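Local coordinates for ORC1-type DNA replication protein 2 (Aeropyrum pernix, PDB 1W5T) that takes part in the regulation of DNA replication, binding DNA and, through its AAA+ domain, ATP, at residues E17-P22 with A228-R233; K10-F15 with M272-G277; D247-D252 with R260-A265. All coordinates share one frame; numbering follows the deposited sequence.

Contact 1: residues E17-P22 with A228-R233; sequences ENYIPP and AELGLR. With ANP (phosphoaminophosphonic acid-adenylate ester), chain D.
Two amides converge on Ala228 O, Gly231 N at 3.0 Å and Leu232 N at 2.6 Å from that oxygen, and so close the last turn of helix 217-231, the turn that presents Leu230 to Tyr19, Pro21 and Pro22. The contact itself is apolar and is carried by one methyl group. Leu230 CD1 sits at the rim of the Tyr19 ring, near its plane, and comes closest to the phenol oxygen, 3.4 Å from Tyr19 OH. The two side chains cross at about a right angle. Tyr19 reaches this far because its CG stands anti to the backbone N (chi1 172°), which sends the ring toward the helix. The same methyl meets Pro21 and Pro22, farther along the loop: Pro22 CD lies 3.8 Å from Leu230 CD1, while Pro21 CB touches it more loosely at 4.4 Å. Pro21 also faces the nucleotide, with its CG 3.9 Å from C2 of the adenine of ANP. Along the same loop the backbone passes the ribose, bringing Tyr19 O to 3.5 Å from ANP O2'. The loop thus forms part of the nucleotide pocket, linking the adenosine moiety to a helix of the ATPase lid. Arg227, one residue before the helical turn described here, packs against Tyr19 and Pro21 and hydrogen-bonds ANP. Glu229 forms a salt bridge with Arg25, farther along the N-terminal loop, and just past the helix end Leu232 packs on Leu266 and Cys270 of helix 259-275, while Ile20 rests on Lys70 and Lys74 of helix 65-82.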
loop_
_atom_site.group_PDB
_atom_site.type_symbol
_atom_site.label_atom_id
_atom_site.label_comp_id
_atom_site.label_asym_id
_atom_site.label_seq_id
_atom_site.Cartn_x
_atom_site.Cartn_y
_atom_site.Cartn_z
ATOM N N GLU A 17 -4.081 9.153 11.218
ATOM C CA GLU A 17 -3.730 8.181 10.174
ATOM C C GLU A 17 -4.834 7.174 9.823
ATOM O O GLU A 17 -4.940 6.708 8.689
ATOM C CB GLU A 17 -2.425 7.459 10.573
ATOM C CG GLU A 17 -1.781 8.081 11.821
ATOM C CD GLU A 17 -0.295 7.792 11.995
ATOM O OE1 GLU A 17 0.482 8.766 12.181
ATOM O OE2 GLU A 17 0.095 6.591 11.973
ATOM N N ASN A 18 -5.676 6.828 10.777
ATOM C CA ASN A 18 -6.792 6.011 10.378
ATOM C C ASN A 18 -8.150 6.703 10.333
ATOM O O ASN A 18 -9.195 6.036 10.413
ATOM C CB ASN A 18 -6.847 4.671 11.107
ATOM C CG ASN A 18 -6.546 4.778 12.538
ATOM O OD1 ASN A 18 -7.268 5.452 13.300
ATOM N ND2 ASN A 18 -5.474 4.108 12.952
ATOM N N TYR A 19 -8.147 8.025 10.179
ATOM C CA TYR A 19 -9.387 8.682 9.891
ATOM C C TYR A 19 -9.800 8.331 8.463
ATOM O O TYR A 19 -8.987 8.414 7.529
ATOM C CB TYR A 19 -9.259 10.191 10.053
ATOM C CG TYR A 19 -10.454 10.947 9.581
ATOM C CD1 TYR A 19 -11.590 11.097 10.408
ATOM C CD2 TYR A 19 -10.479 11.518 8.302
ATOM C CE1 TYR A 19 -12.717 11.819 9.969
ATOM C CE2 TYR A 19 -11.585 12.235 7.854
ATOM C CZ TYR A 19 -12.697 12.393 8.687
ATOM O OH TYR A 19 -13.803 13.099 8.242
ATOM N N ILE A 20 -11.058 7.928 8.318
ATOM C CA ILE A 20 -11.685 7.671 7.019
ATOM C C ILE A 20 -12.719 8.755 6.741
ATOM O O ILE A 20 -13.636 8.954 7.536
ATOM C CB ILE A 20 -12.406 6.292 7.039
ATOM C CG1 ILE A 20 -11.460 5.176 7.598
ATOM C CG2 ILE A 20 -12.927 5.945 5.646
ATOM C CD1 ILE A 20 -10.262 4.835 6.653
ATOM N N PRO A 21 -12.572 9.487 5.645
ATOM C CA PRO A 21 -13.497 10.582 5.379
ATOM C C PRO A 21 -14.900 10.046 5.097
ATOM O O PRO A 21 -14.986 8.897 4.680
ATOM C CB PRO A 21 -12.845 11.338 4.206
ATOM C CG PRO A 21 -11.799 10.497 3.718
ATOM C CD PRO A 21 -11.492 9.414 4.658
ATOM N N PRO A 22 -15.964 10.823 5.359
ATOM C CA PRO A 22 -17.349 10.336 5.139
ATOM C C PRO A 22 -17.658 10.074 3.646
ATOM O O PRO A 22 -18.603 9.375 3.349
ATOM C CB PRO A 22 -18.238 11.481 5.648
ATOM C CG PRO A 22 -17.361 12.717 5.647
ATOM C CD PRO A 22 -15.922 12.220 5.830
ATOM N N ALA A 228 -9.048 20.060 4.952
ATOM C CA ALA A 228 -9.267 21.411 5.479
ATOM C C ALA A 228 -10.753 21.641 5.879
ATOM O O ALA A 228 -11.060 21.915 7.054
ATOM C CB ALA A 228 -8.809 22.447 4.510
ATOM N N GLU A 229 -11.659 21.426 4.926
ATOM C CA GLU A 229 -13.109 21.567 5.136
ATOM C C GLU A 229 -13.681 20.864 6.338
ATOM O O GLU A 229 -14.461 21.463 7.069
ATOM C CB GLU A 229 -13.892 21.148 3.895
ATOM C CG GLU A 229 -13.805 22.103 2.719
ATOM C CD GLU A 229 -14.506 21.552 1.506
ATOM O OE1 GLU A 229 -14.435 22.162 0.429
ATOM O OE2 GLU A 229 -15.148 20.500 1.604
ATOM N N LEU A 230 -13.302 19.599 6.551
ATOM C CA LEU A 230 -13.749 18.814 7.696
ATOM C C LEU A 230 -12.960 19.105 8.964
ATOM O O LEU A 230 -13.440 18.869 10.073
ATOM C CB LEU A 230 -13.580 17.330 7.369
ATOM C CG LEU A 230 -14.237 16.826 6.072
ATOM C CD1 LEU A 230 -13.756 15.394 5.711
ATOM C CD2 LEU A 230 -15.787 16.905 6.116
ATOM N N GLY A 231 -11.720 19.550 8.821
ATOM C CA GLY A 231 -10.806 19.470 9.940
ATOM C C GLY A 231 -10.321 20.813 10.427
ATOM O O GLY A 231 -9.992 20.968 11.592
ATOM N N LEU A 232 -10.277 21.783 9.521
ATOM C CA LEU A 232 -9.799 23.115 9.850
ATOM C C LEU A 232 -10.976 24.088 9.962
ATOM O O LEU A 232 -12.021 23.901 9.332
ATOM C CB LEU A 232 -8.796 23.586 8.777
ATOM C CG LEU A 232 -7.538 22.746 8.554
ATOM C CD1 LEU A 232 -6.497 23.513 7.742
ATOM C CD2 LEU A 232 -6.937 22.228 9.888
ATOM N N ARG A 233 -10.802 25.135 10.758
ATOM C CA ARG A 233 -11.790 26.203 10.840
ATOM C C ARG A 233 -11.743 26.965 9.546
ATOM O O ARG A 233 -10.680 27.122 8.984
ATOM C CB ARG A 233 -11.457 27.105 12.005
ATOM C CG ARG A 233 -12.039 26.643 13.314
ATOM C CD ARG A 233 -12.253 27.805 14.316
ATOM N NE ARG A 233 -10.992 28.446 14.626
ATOM C CZ ARG A 233 -10.614 29.708 14.393
ATOM N NH1 ARG A 233 -11.417 30.638 13.856
ATOM N NH2 ARG A 233 -9.376 30.027 14.743
HETATM P PG ANP D . 1.197 2.448 3.018
HETATM O O1G ANP D . 2.129 2.975 4.189
HETATM O O2G ANP D . 0.434 1.155 3.543
HETATM O O3G ANP D . 1.992 2.131 1.680
HETATM P PB ANP D . -1.479 3.307 2.008
HETATM O O1B ANP D . -2.284 2.095 2.628
HETATM O O2B ANP D . -1.246 3.029 0.492
HETATM N N3B ANP D . -0.011 3.652 2.813
HETATM P PA ANP D . -3.432 5.052 3.198
HETATM O O1A ANP D . -4.865 4.462 2.800
HETATM O O2A ANP D . -3.059 4.563 4.658
HETATM O O3A ANP D . -2.307 4.704 2.092
HETATM O "O5'" ANP D . -3.456 6.659 3.050
HETATM C "C5'" ANP D . -2.495 7.644 3.465
HETATM C "C4'" ANP D . -3.305 8.833 3.989
HETATM O "O4'" ANP D . -3.971 9.503 2.911
HETATM C "C3'" ANP D . -4.438 8.416 4.923
HETATM O "O3'" ANP D . -4.613 9.430 5.871
HETATM C "C2'" ANP D . -5.678 8.363 4.040
HETATM O "O2'" ANP D . -6.934 8.515 4.702
HETATM C "C1'" ANP D . -5.393 9.503 3.073
HETATM N N9 ANP D . -5.935 9.199 1.755
HETATM C C8 ANP D . -5.353 8.364 0.819
HETATM N N7 ANP D . -6.094 8.281 -0.314
HETATM C C5 ANP D . -7.154 9.088 -0.164
HETATM C C6 ANP D . -8.380 9.543 -0.895
HETATM N N6 ANP D . -8.680 9.117 -2.156
HETATM N N1 ANP D . -9.249 10.391 -0.281
HETATM C C2 ANP D . -9.054 10.863 0.942
HETATM N N3 ANP D . -7.995 10.519 1.717
HETATM C C4 ANP D . -7.021 9.635 1.182
#

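Contact 2: residues K10-F15 with M272-G277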
loop_
_atom_site.group_PDB
_atom_site.type_symbol
_atom_site.label_atom_id
_atom_site.label_comp_id
_atom_site.label_asym_id
_atom_site.label_seq_id
_atom_site.Cartn_x
_atom_site.Cartn_y
_atom_site.Cartn_z
ATOM N N LYS A 10 -10.932 22.566 13.787
ATOM C CA LYS A 10 -12.267 22.345 14.324
ATOM C C LYS A 10 -12.459 20.878 14.733
ATOM O O LYS A 10 -13.350 20.580 15.522
ATOM C CB LYS A 10 -13.358 22.876 13.388
ATOM C CG LYS A 10 -13.807 21.991 12.218
ATOM C CD LYS A 10 -14.953 22.699 11.475
ATOM C CE LYS A 10 -15.050 22.289 10.028
ATOM N NZ LYS A 10 -15.273 23.450 9.139
ATOM N N ASP A 11 -11.603 19.987 14.199
ATOM C CA ASP A 11 -11.517 18.561 14.589
ATOM C C ASP A 11 -10.180 17.923 14.180
ATOM O O ASP A 11 -10.011 17.409 13.062
ATOM C CB ASP A 11 -12.681 17.739 14.002
ATOM C CG ASP A 11 -12.839 16.369 14.657
ATOM O OD1 ASP A 11 -11.926 15.875 15.345
ATOM O OD2 ASP A 11 -13.869 15.687 14.530
ATOM N N ARG A 12 -9.234 17.955 15.102
ATOM C CA ARG A 12 -7.926 17.361 14.932
ATOM C C ARG A 12 -7.890 15.863 14.500
ATOM O O ARG A 12 -6.872 15.374 13.985
ATOM C CB ARG A 12 -7.200 17.499 16.269
ATOM C CG ARG A 12 -5.803 18.053 16.206
ATOM C CD ARG A 12 -5.279 18.318 17.604
ATOM N NE ARG A 12 -4.290 19.371 17.593
ATOM C CZ ARG A 12 -4.369 20.607 18.065
ATOM N NH1 ARG A 12 -3.298 21.342 17.895
ATOM N NH2 ARG A 12 -5.436 21.124 18.673
ATOM N N ARG A 13 -8.956 15.111 14.753
ATOM C CA ARG A 13 -8.917 13.679 14.469
ATOM C C ARG A 13 -9.006 13.399 12.947
ATOM O O ARG A 13 -8.643 12.320 12.466
ATOM C CB ARG A 13 -10.010 12.944 15.240
ATOM C CG ARG A 13 -9.748 12.908 16.759
ATOM C CD ARG A 13 -10.809 13.660 17.546
ATOM N NE ARG A 13 -11.912 12.770 17.856
ATOM C CZ ARG A 13 -13.160 12.761 17.392
ATOM N NH1 ARG A 13 -13.657 13.638 16.521
ATOM N NH2 ARG A 13 -13.940 11.810 17.869
ATOM N N VAL A 14 -9.485 14.389 12.211
ATOM C CA VAL A 14 -9.511 14.361 10.755
ATOM C C VAL A 14 -8.103 14.189 10.192
ATOM O O VAL A 14 -7.951 13.761 9.077
ATOM C CB VAL A 14 -10.176 15.664 10.207
ATOM C CG1 VAL A 14 -10.000 15.844 8.700
ATOM C CG2 VAL A 14 -11.623 15.710 10.602
ATOM N N PHE A 15 -7.090 14.492 10.998
ATOM C CA PHE A 15 -5.693 14.420 10.582
ATOM C C PHE A 15 -4.979 13.147 11.060
ATOM O O PHE A 15 -3.823 12.916 10.743
ATOM C CB PHE A 15 -4.953 15.708 11.003
ATOM C CG PHE A 15 -5.347 16.903 10.180
ATOM C CD1 PHE A 15 -6.484 17.650 10.521
ATOM C CD2 PHE A 15 -4.629 17.251 9.015
ATOM C CE1 PHE A 15 -6.886 18.739 9.760
ATOM C CE2 PHE A 15 -5.014 18.346 8.224
ATOM C CZ PHE A 15 -6.159 19.086 8.590
ATOM N N MET A 272 2.246 24.528 13.641
ATOM C CA MET A 272 3.267 25.576 13.577
ATOM C C MET A 272 2.648 26.966 13.733
ATOM O O MET A 272 3.238 27.828 14.393
ATOM C CB MET A 272 4.055 25.493 12.269
ATOM C CG MET A 272 5.234 24.529 12.310
ATOM S SD MET A 272 5.899 24.254 10.619
ATOM C CE MET A 272 7.086 23.052 10.940
ATOM N N ALA A 273 1.484 27.181 13.119
ATOM C CA ALA A 273 0.710 28.427 13.304
ATOM C C ALA A 273 0.229 28.597 14.749
ATOM O O ALA A 273 0.462 29.644 15.357
ATOM C CB ALA A 273 -0.451 28.499 12.344
ATOM N N GLU A 274 -0.442 27.581 15.285
ATOM C CA GLU A 274 -0.881 27.585 16.685
ATOM C C GLU A 274 0.286 27.929 17.632
ATOM O O GLU A 274 0.203 28.881 18.415
ATOM C CB GLU A 274 -1.491 26.225 17.082
ATOM C CG GLU A 274 -2.949 26.289 17.555
ATOM C CD GLU A 274 -3.752 24.985 17.342
ATOM O OE1 GLU A 274 -4.837 25.060 16.704
ATOM O OE2 GLU A 274 -3.315 23.886 17.815
ATOM N N ALA A 275 1.383 27.174 17.533
ATOM C CA ALA A 275 2.530 27.346 18.410
ATOM C C ALA A 275 3.070 28.779 18.425
ATOM O O ALA A 275 3.597 29.217 19.437
ATOM C CB ALA A 275 3.618 26.367 18.057
ATOM N N MET A 276 2.918 29.499 17.323
ATOM C CA MET A 276 3.338 30.900 17.228
ATOM C C MET A 276 2.292 31.892 17.760
ATOM O O MET A 276 2.567 33.066 17.800
ATOM C CB MET A 276 3.580 31.294 15.765
ATOM C CG MET A 276 4.705 30.582 15.037
ATOM S SD MET A 276 4.975 31.279 13.337
ATOM C CE MET A 276 5.332 33.034 13.694
ATOM N N GLY A 277 1.078 31.437 18.070
ATOM C CA GLY A 277 -0.035 32.330 18.367
ATOM C C GLY A 277 -0.838 32.825 17.169
ATOM O O GLY A 277 -1.783 33.570 17.344
#
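Arg12 and Glu274 meet in a salt bridge, the one direct contact between these segments. The side chains come from opposite directions, Arg12 extended from CG to NE, and Arg12 NH1 donates to Glu274 OE2 at 2.5 Å, with an N-H...O angle of 146°. The oxygen is approached nearly along its C-O bond and lies somewhat off the guanidinium plane; with the two planes 58° apart, the groups pair through one nitrogen and one oxygen. The other carboxylate oxygen, Glu274 OE1, accepts from the backbone amide of Leu8.

A second ion pair works within 10-15. Arg13 NH1 donates almost straight to the syn lone pair of Asp11 OD1 at 3.1 Å, and the backbone N of Arg13 reaches the same oxygen from above the carboxylate plane, an Asx turn.

Backbone bonding ends helix 259-275 in a Schellman motif, with Gly277 at positive phi and its N 2.7 Å from Glu274 O. With an alanine in place of Glu274, Arg12 would probably lose its charged mate and the Leu8 amide its carboxylate acceptor. The chemistry implies a surface link of the N-terminal segment to the end of a lid helix, resting on charge rather than on apolar burial.

Contact 3: residues D247-D252 with R260-A265. With ANP (phosphoaminophosphonic acid-adenylate ester), chain D.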
loop_
_atom_site.group_PDB
_atom_site.type_symbol
_atom_site.label_atom_id
_atom_site.label_comp_id
_atom_site.label_asym_id
_atom_site.label_seq_id
_atom_site.Cartn_x
_atom_site.Cartn_y
_atom_site.Cartn_z
ATOM N N ASP A 247 1.627 20.906 -5.091
ATOM C CA ASP A 247 2.587 21.211 -6.166
ATOM C C ASP A 247 3.931 20.546 -5.973
ATOM O O ASP A 247 4.592 20.214 -6.935
ATOM C CB ASP A 247 2.825 22.718 -6.318
ATOM C CG ASP A 247 1.889 23.352 -7.314
ATOM O OD1 ASP A 247 0.779 22.817 -7.539
ATOM O OD2 ASP A 247 2.177 24.398 -7.921
ATOM N N VAL A 248 4.342 20.369 -4.725
ATOM C CA VAL A 248 5.602 19.692 -4.431
ATOM C C VAL A 248 5.421 18.181 -4.389
ATOM O O VAL A 248 6.263 17.474 -4.945
ATOM C CB VAL A 248 6.240 20.187 -3.104
ATOM C CG1 VAL A 248 7.586 19.519 -2.847
ATOM C CG2 VAL A 248 6.411 21.677 -3.109
ATOM N N TYR A 249 4.355 17.672 -3.740
ATOM C CA TYR A 249 4.218 16.201 -3.544
ATOM C C TYR A 249 3.671 15.415 -4.744
ATOM O O TYR A 249 3.917 14.199 -4.874
ATOM C CB TYR A 249 3.460 15.858 -2.278
ATOM C CG TYR A 249 4.171 16.269 -0.998
ATOM C CD1 TYR A 249 3.465 16.458 0.161
ATOM C CD2 TYR A 249 5.550 16.480 -0.970
ATOM C CE1 TYR A 249 4.087 16.840 1.312
ATOM C CE2 TYR A 249 6.192 16.892 0.180
ATOM C CZ TYR A 249 5.462 17.060 1.333
ATOM O OH TYR A 249 6.101 17.427 2.521
ATOM N N GLY A 250 2.947 16.117 -5.626
ATOM C CA GLY A 250 2.370 15.494 -6.809
ATOM C C GLY A 250 3.399 14.663 -7.581
ATOM O O GLY A 250 4.530 15.115 -7.800
ATOM N N GLU A 251 3.011 13.451 -8.000
ATOM C CA GLU A 251 3.915 12.553 -8.704
ATOM C C GLU A 251 4.171 13.044 -10.112
ATOM O O GLU A 251 5.230 12.784 -10.676
ATOM C CB GLU A 251 3.411 11.124 -8.677
ATOM C CG GLU A 251 2.437 10.770 -9.791
ATOM C CD GLU A 251 3.143 10.413 -11.095
ATOM O OE1 GLU A 251 4.197 9.703 -11.043
ATOM O OE2 GLU A 251 2.652 10.858 -12.158
ATOM N N ASP A 252 3.212 13.777 -10.671
ATOM C CA ASP A 252 3.441 14.502 -11.933
ATOM C C ASP A 252 4.437 15.676 -11.797
ATOM O O ASP A 252 4.964 16.156 -12.775
ATOM C CB ASP A 252 2.125 14.989 -12.550
ATOM C CG ASP A 252 1.256 15.747 -11.571
ATOM O OD1 ASP A 252 0.256 16.367 -11.998
ATOM O OD2 ASP A 252 1.450 15.763 -10.347
ATOM N N ARG A 260 -0.539 10.595 2.491
ATOM C CA ARG A 260 -0.098 10.639 3.892
ATOM C C ARG A 260 0.848 11.821 4.120
ATOM O O ARG A 260 0.656 12.594 5.036
ATOM C CB ARG A 260 0.580 9.324 4.320
ATOM C CG ARG A 260 1.464 9.425 5.573
ATOM C CD ARG A 260 1.299 8.261 6.568
ATOM N NE ARG A 260 1.271 6.966 5.863
ATOM C CZ ARG A 260 0.345 6.000 6.039
ATOM N NH1 ARG A 260 0.448 4.885 5.325
ATOM N NH2 ARG A 260 -0.661 6.126 6.929
ATOM N N ARG A 261 1.858 11.943 3.272
ATOM C CA ARG A 261 2.847 12.999 3.421
ATOM C C ARG A 261 2.213 14.371 3.259
ATOM O O ARG A 261 2.590 15.292 3.950
ATOM C CB ARG A 261 3.947 12.849 2.402
ATOM C CG ARG A 261 5.318 12.918 2.978
ATOM C CD ARG A 261 6.457 12.525 1.997
ATOM N NE ARG A 261 7.706 12.845 2.650
ATOM C CZ ARG A 261 8.696 13.647 2.241
ATOM N NH1 ARG A 261 9.703 13.801 3.085
ATOM N NH2 ARG A 261 8.736 14.246 1.052
ATOM N N ALA A 262 1.273 14.508 2.321
ATOM C CA ALA A 262 0.626 15.786 2.076
ATOM C C ALA A 262 -0.204 16.245 3.283
ATOM O O ALA A 262 -0.069 17.399 3.724
ATOM C CB ALA A 262 -0.215 15.743 0.831
ATOM N N ILE A 263 -1.002 15.313 3.817
ATOM C CA ILE A 263 -1.848 15.560 4.959
ATOM C C ILE A 263 -1.056 15.905 6.225
ATOM O O ILE A 263 -1.477 16.788 6.995
ATOM C CB ILE A 263 -2.794 14.352 5.192
ATOM C CG1 ILE A 263 -3.869 14.343 4.125
ATOM C CG2 ILE A 263 -3.474 14.426 6.546
ATOM C CD1 ILE A 263 -4.553 13.018 4.033
ATOM N N VAL A 264 0.059 15.229 6.436
ATOM C CA VAL A 264 0.912 15.450 7.602
ATOM C C VAL A 264 1.550 16.859 7.497
ATOM O O VAL A 264 1.598 17.610 8.483
ATOM C CB VAL A 264 2.000 14.333 7.732
ATOM C CG1 VAL A 264 2.975 14.649 8.806
ATOM C CG2 VAL A 264 1.353 12.995 8.066
ATOM N N ALA A 265 2.010 17.226 6.311
ATOM C CA ALA A 265 2.432 18.605 6.054
ATOM C C ALA A 265 1.404 19.659 6.449
ATOM O O ALA A 265 1.752 20.661 7.058
ATOM C CB ALA A 265 2.828 18.791 4.587
HETATM P PG ANP D . 1.197 2.448 3.018
HETATM O O1G ANP D . 2.129 2.975 4.189
HETATM O O2G ANP D . 0.434 1.155 3.543
HETATM O O3G ANP D . 1.992 2.131 1.680
HETATM P PB ANP D . -1.479 3.307 2.008
HETATM O O1B ANP D . -2.284 2.095 2.628
HETATM O O2B ANP D . -1.246 3.029 0.492
HETATM N N3B ANP D . -0.011 3.652 2.813
HETATM P PA ANP D . -3.432 5.052 3.198
HETATM O O1A ANP D . -4.865 4.462 2.800
HETATM O O2A ANP D . -3.059 4.563 4.658
HETATM O O3A ANP D . -2.307 4.704 2.092
HETATM O "O5'" ANP D . -3.456 6.659 3.050
HETATM C "C5'" ANP D . -2.495 7.644 3.465
HETATM C "C4'" ANP D . -3.305 8.833 3.989
HETATM O "O4'" ANP D . -3.971 9.503 2.911
HETATM C "C3'" ANP D . -4.438 8.416 4.923
HETATM O "O3'" ANP D . -4.613 9.430 5.871
HETATM C "C2'" ANP D . -5.678 8.363 4.040
HETATM O "O2'" ANP D . -6.934 8.515 4.702
HETATM C "C1'" ANP D . -5.393 9.503 3.073
HETATM N N9 ANP D . -5.935 9.199 1.755
HETATM C C8 ANP D . -5.353 8.364 0.819
HETATM N N7 ANP D . -6.094 8.281 -0.314
HETATM C C5 ANP D . -7.154 9.088 -0.164
HETATM C C6 ANP D . -8.380 9.543 -0.895
HETATM N N6 ANP D . -8.680 9.117 -2.156
HETATM N N1 ANP D . -9.249 10.391 -0.281
HETATM C C2 ANP D . -9.054 10.863 0.942
HETATM N N3 ANP D . -7.995 10.519 1.717
HETATM C C4 ANP D . -7.021 9.635 1.182
#
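Tyr249 packs into helix 259-275 mainly through apolar contacts at its ring edge. Tyr249 CD1 lies 3.5 Å from Ala262 CA, which is in the ring plane, and one turn farther on Ala265 CB comes to 4.0 Å from Tyr249 CE1. With CG anti to its carbonyl carbon (chi1 -65°), the ring is directed at this helix; small alanines let it approach the backbone, and Arg261 O stands 3.4 Å from Tyr249 CE1.

Arg261 supplies the contact with a ring face. Its CB lies over the ring, and the extended chain carries Arg261 NH2 to 3.8 Å from Tyr249 CE2. Guanidinium and ring planes are inclined by 43°, so the two groups meet obliquely instead of stacking. Helices 239-249, which ends at Tyr249, and 259-275 belong to the helical lid of the AAA+ ATPase, and Leu220 of helix 217-231 also packs on Tyr249.

The nucleotide is met by Arg260, which bends at chi2 and chi3 and brings NH1 to 2.8 Å from ANP O1G in a weak hydrogen bond (N-H...O 125°), a position consistent with the sensor 2 arginine of AAA+ proteins. The nucleotide's C5' lies over one face of this guanidinium, and Ile263 CD1 touches the ribose, 3.7 Å from ANP O4'.

How the contacts relate
All three contacts involve helices of the ATPase lid and lie near one another, the centres of contacts 1 and 2 about 12 Å apart, 1 and 3 about 16 Å, and 2 and 3 about 18 Å. Of the three, contact 2 closes the longest loop; within it contacts 1 and 3 follow in series. Contacts 2 and 3 share helix 259-275, at its far end and near its start, while contact 1 uses helix 217-231; contact 3 also takes in the end of helix 239-249, the next helix after 217-231. Contacts 1 and 2 join where Gly231 O probably accepts hydrogen bonds from Lys10 N and Asp11 N. Contacts 1 and 3 both reach ANP, so the N-terminal segment and the lid together border the nucleotide.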